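Local structure of periplasmic binding protein (Mycobacterium smegmatis, 4MDY) at residues L184-P194 / L209-I220. The protein probably serves as the solute-binding component of an ABC transporter, a periplasmic lipoprotein thought to capture iron in a chelated form for uptake. Sequence-based numbering, arbitrary orientation.
Sequences LYRGGVQATPP and LQVPALIPRDEI
Val189 and Ile215 form the hydrogen-bonded pair of a two-stranded antiparallel sheet in a solute-binding protein of family 8, tied to strand 176-181 of the neighbouring parallel sheet by backbone hydrogen bonds of Gln190 with Gly181 and Thr192 with Leu179; it illustrates how a strand pair of two residues each can join two segments that are otherwise mostly loop and turn. Ile215 N meets Val189 O at 2.7 Å, and Val189 N returns a bond to Ile215 O. Beyond the non-hydrogen-bonded pair Gln190 and Leu214, Ala191 N is hydrogen-bonded to Ala213 O at 2.9 Å.

Apolar packing differs on the two faces. On the buried one, Val189 and Ile215 lie side by side; Val189 CG1, anti to the backbone N (chi1 169°), faces Ile215 CD1, while its CG2 branch meets Ile220 CG1 at 3.9 Å. Ala191 CB sits against both methyls of Val211, and Leu180 of strand 176-181 and Val223 of helix 220-224 back this layer. Across the sheet, Leu214 CD1 bridges Tyr185 CB and Gln190 CG. Farther along, Pro193 CG rests 4.1 Å from Ala213 CB.

At the type I' turn from Tyr185 to Gly188, the extended Arg217 chain runs past Gly187 O, its CG 3.3 Å away. Asp246 holds the same guanidinium by a salt bridge to NH1, which also donates to a lone pair of Gly187 O at 2.9 Å, within the guanidinium plane.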
loop_
_atom_site.group_PDB
_atom_site.type_symbol
_atom_site.label_atom_id
_atom_site.label_comp_id
_atom_site.label_asym_id
_atom_site.label_seq_id
_atom_site.Cartn_x
_atom_site.Cartn_y
_atom_site.Cartn_z
ATOM N N LEU A 184 17.021 -9.553 -2.044
ATOM C CA LEU A 184 18.187 -8.676 -2.131
ATOM C C LEU A 184 18.242 -8.085 -3.536
ATOM O O LEU A 184 17.681 -8.649 -4.478
ATOM C CB LEU A 184 19.481 -9.434 -1.812
ATOM C CG LEU A 184 19.567 -10.135 -0.450
ATOM C CD1 LEU A 184 20.863 -10.915 -0.328
ATOM C CD2 LEU A 184 19.455 -9.144 0.694
ATOM N N TYR A 185 18.887 -6.933 -3.663
ATOM C CA TYR A 185 19.101 -6.296 -4.956
ATOM C C TYR A 185 20.598 -6.134 -5.155
ATOM O O TYR A 185 21.248 -5.411 -4.399
ATOM C CB TYR A 185 18.426 -4.918 -5.031
ATOM C CG TYR A 185 18.671 -4.257 -6.367
ATOM C CD1 TYR A 185 17.918 -4.610 -7.475
ATOM C CD2 TYR A 185 19.687 -3.319 -6.530
ATOM C CE1 TYR A 185 18.148 -4.036 -8.713
ATOM C CE2 TYR A 185 19.926 -2.732 -7.766
ATOM C CZ TYR A 185 19.150 -3.097 -8.852
ATOM O OH TYR A 185 19.367 -2.535 -10.088
ATOM N N ARG A 186 21.142 -6.817 -6.158
ATOM C CA ARG A 186 22.580 -6.795 -6.427
ATOM C C ARG A 186 23.388 -6.994 -5.144
ATOM O O ARG A 186 24.350 -6.265 -4.889
ATOM C CB ARG A 186 22.975 -5.484 -7.131
ATOM C CG ARG A 186 22.274 -5.270 -8.465
ATOM C CD ARG A 186 22.708 -3.989 -9.167
ATOM N NE ARG A 186 24.086 -4.058 -9.663
ATOM C CZ ARG A 186 25.069 -3.200 -9.373
ATOM N NH1 ARG A 186 26.273 -3.390 -9.899
ATOM N NH2 ARG A 186 24.874 -2.150 -8.575
ATOM N N GLY A 187 22.973 -7.962 -4.325
ATOM C CA GLY A 187 23.666 -8.281 -3.073
ATOM C C GLY A 187 23.381 -7.359 -1.886
ATOM O O GLY A 187 23.855 -7.615 -0.780
ATOM N N GLY A 188 22.624 -6.288 -2.110
ATOM C CA GLY A 188 22.281 -5.335 -1.054
ATOM C C GLY A 188 20.875 -5.545 -0.522
ATOM O O GLY A 188 20.056 -6.265 -1.113
ATOM N N VAL A 189 20.599 -4.911 0.609
ATOM C CA VAL A 189 19.300 -4.998 1.256
ATOM C C VAL A 189 18.460 -3.787 0.882
ATOM O O VAL A 189 18.941 -2.646 0.916
ATOM C CB VAL A 189 19.441 -5.066 2.792
ATOM C CG1 VAL A 189 18.093 -4.886 3.475
ATOM C CG2 VAL A 189 20.089 -6.380 3.205
ATOM N N GLN A 190 17.204 -4.046 0.541
ATOM C CA GLN A 190 16.239 -2.994 0.259
ATOM C C GLN A 190 15.480 -2.644 1.533
ATOM O O GLN A 190 15.093 -3.528 2.292
ATOM C CB GLN A 190 15.292 -3.454 -0.836
ATOM C CG GLN A 190 16.054 -3.870 -2.082
ATOM C CD GLN A 190 15.151 -4.205 -3.241
ATOM O OE1 GLN A 190 14.660 -5.331 -3.351
ATOM N NE2 GLN A 190 14.945 -3.243 -4.128
ATOM N N ALA A 191 15.278 -1.355 1.770
ATOM C CA ALA A 191 14.590 -0.898 2.980
ATOM C C ALA A 191 13.590 0.213 2.681
ATOM O O ALA A 191 13.683 0.902 1.667
ATOM C CB ALA A 191 15.594 -0.429 4.016
ATOM N N THR A 192 12.627 0.365 3.577
ATOM C CA THR A 192 11.674 1.450 3.508
ATOM C C THR A 192 12.136 2.556 4.467
ATOM O O THR A 192 12.096 2.383 5.688
ATOM C CB THR A 192 10.258 0.967 3.861
ATOM O OG1 THR A 192 9.835 -0.016 2.903
ATOM C CG2 THR A 192 9.278 2.130 3.849
ATOM N N PRO A 193 12.603 3.690 3.916
ATOM C CA PRO A 193 13.050 4.754 4.804
ATOM C C PRO A 193 11.878 5.334 5.596
ATOM O O PRO A 193 10.733 5.254 5.145
ATOM C CB PRO A 193 13.622 5.805 3.846
ATOM C CG PRO A 193 13.948 5.058 2.601
ATOM C CD PRO A 193 12.886 4.001 2.505
ATOM N N PRO A 194 12.157 5.897 6.778
ATOM C CA PRO A 194 11.089 6.530 7.542
ATOM C C PRO A 194 10.259 7.489 6.687
ATOM O O PRO A 194 10.795 8.193 5.847
ATOM C CB PRO A 194 11.845 7.289 8.635
ATOM C CG PRO A 194 13.105 6.526 8.826
ATOM C CD PRO A 194 13.445 5.915 7.498
ATOM N N LEU A 209 14.056 3.164 12.674
ATOM C CA LEU A 209 15.418 3.629 12.413
ATOM C C LEU A 209 15.554 4.339 11.070
ATOM O O LEU A 209 14.989 3.901 10.075
ATOM C CB LEU A 209 16.382 2.437 12.395
ATOM C CG LEU A 209 16.710 1.755 13.712
ATOM C CD1 LEU A 209 17.631 0.571 13.436
ATOM C CD2 LEU A 209 17.346 2.745 14.682
ATOM N N GLN A 210 16.317 5.427 11.051
ATOM C CA GLN A 210 16.764 6.027 9.798
ATOM C C GLN A 210 17.567 5.000 9.006
ATOM O O GLN A 210 18.456 4.347 9.544
ATOM C CB GLN A 210 17.620 7.282 10.048
ATOM C CG GLN A 210 16.872 8.591 9.847
ATOM C CD GLN A 210 16.407 8.781 8.409
ATOM O OE1 GLN A 210 17.065 8.335 7.463
ATOM N NE2 GLN A 210 15.265 9.439 8.238
ATOM N N VAL A 211 17.236 4.856 7.731
ATOM C CA VAL A 211 17.872 3.861 6.884
ATOM C C VAL A 211 17.749 4.321 5.422
ATOM O O VAL A 211 16.746 4.930 5.051
ATOM C CB VAL A 211 17.221 2.465 7.109
ATOM C CG1 VAL A 211 15.791 2.420 6.583
ATOM C CG2 VAL A 211 18.037 1.357 6.473
ATOM N N PRO A 212 18.775 4.053 4.596
ATOM C CA PRO A 212 18.646 4.361 3.170
ATOM C C PRO A 212 17.778 3.329 2.457
ATOM O O PRO A 212 17.611 2.225 2.956
ATOM C CB PRO A 212 20.090 4.328 2.652
ATOM C CG PRO A 212 20.945 3.833 3.767
ATOM C CD PRO A 212 20.083 3.460 4.928
ATOM N N ALA A 213 17.242 3.694 1.296
ATOM C CA ALA A 213 16.347 2.817 0.545
ATOM C C ALA A 213 17.054 1.533 0.111
ATOM O O ALA A 213 16.416 0.492 -0.084
ATOM C CB ALA A 213 15.800 3.546 -0.671
ATOM N N LEU A 214 18.369 1.630 -0.046
ATOM C CA LEU A 214 19.207 0.506 -0.402
ATOM C C LEU A 214 20.462 0.544 0.457
ATOM O O LEU A 214 21.182 1.544 0.493
ATOM C CB LEU A 214 19.574 0.573 -1.881
ATOM C CG LEU A 214 20.375 -0.594 -2.466
ATOM C CD1 LEU A 214 19.538 -1.860 -2.515
ATOM C CD2 LEU A 214 20.876 -0.224 -3.849
ATOM N N ILE A 215 20.704 -0.559 1.149
ATOM C CA ILE A 215 21.876 -0.727 1.980
ATOM C C ILE A 215 22.884 -1.567 1.191
ATOM O O ILE A 215 22.643 -2.748 0.935
ATOM C CB ILE A 215 21.505 -1.435 3.290
ATOM C CG1 ILE A 215 20.420 -0.635 4.024
ATOM C CG2 ILE A 215 22.726 -1.624 4.175
ATOM C CD1 ILE A 215 19.633 -1.457 5.018
ATOM N N PRO A 216 24.014 -0.958 0.792
ATOM C CA PRO A 216 24.985 -1.727 0.019
ATOM C C PRO A 216 25.525 -2.926 0.801
ATOM O O PRO A 216 25.525 -2.918 2.028
ATOM C CB PRO A 216 26.087 -0.714 -0.288
ATOM C CG PRO A 216 25.910 0.387 0.699
ATOM C CD PRO A 216 24.458 0.429 1.034
ATOM N N ARG A 217 25.968 -3.949 0.080
ATOM C CA ARG A 217 26.372 -5.210 0.702
ATOM C C ARG A 217 27.409 -5.036 1.820
ATOM O O ARG A 217 27.338 -5.701 2.850
ATOM C CB ARG A 217 26.919 -6.165 -0.358
ATOM C CG ARG A 217 26.985 -7.602 0.114
ATOM C CD ARG A 217 27.147 -8.576 -1.043
ATOM N NE ARG A 217 27.285 -9.936 -0.533
ATOM C CZ ARG A 217 26.286 -10.668 -0.049
ATOM N NH1 ARG A 217 25.043 -10.189 -0.011
ATOM N NH2 ARG A 217 26.532 -11.895 0.407
ATOM N N ASP A 218 28.364 -4.134 1.617
ATOM C CA ASP A 218 29.411 -3.913 2.611
ATOM C C ASP A 218 28.921 -3.195 3.894
ATOM O O ASP A 218 29.655 -3.139 4.883
ATOM C CB ASP A 218 30.612 -3.190 1.982
ATOM C CG ASP A 218 30.299 -1.773 1.566
ATOM O OD1 ASP A 218 29.178 -1.516 1.091
ATOM O OD2 ASP A 218 31.188 -0.917 1.700
ATOM N N GLU A 219 27.689 -2.676 3.889
ATOM C CA GLU A 219 27.131 -1.968 5.059
ATOM C C GLU A 219 26.003 -2.715 5.782
ATOM O O GLU A 219 25.433 -2.208 6.737
ATOM C CB GLU A 219 26.632 -0.579 4.639
ATOM C CG GLU A 219 27.752 0.391 4.294
ATOM C CD GLU A 219 27.236 1.732 3.793
ATOM O OE1 GLU A 219 26.196 2.206 4.297
ATOM O OE2 GLU A 219 27.874 2.315 2.890
ATOM N N ILE A 220 25.683 -3.922 5.339
ATOM C CA ILE A 220 24.535 -4.644 5.883
ATOM C C ILE A 220 24.626 -4.867 7.393
ATOM O O ILE A 220 23.682 -4.556 8.122
ATOM C CB ILE A 220 24.341 -5.993 5.169
ATOM C CG1 ILE A 220 23.854 -5.753 3.745
ATOM C CG2 ILE A 220 23.339 -6.862 5.908
ATOM C CD1 ILE A 220 23.926 -6.984 2.870
HETATM O O HOH W 1 13.183 9.240 5.600
#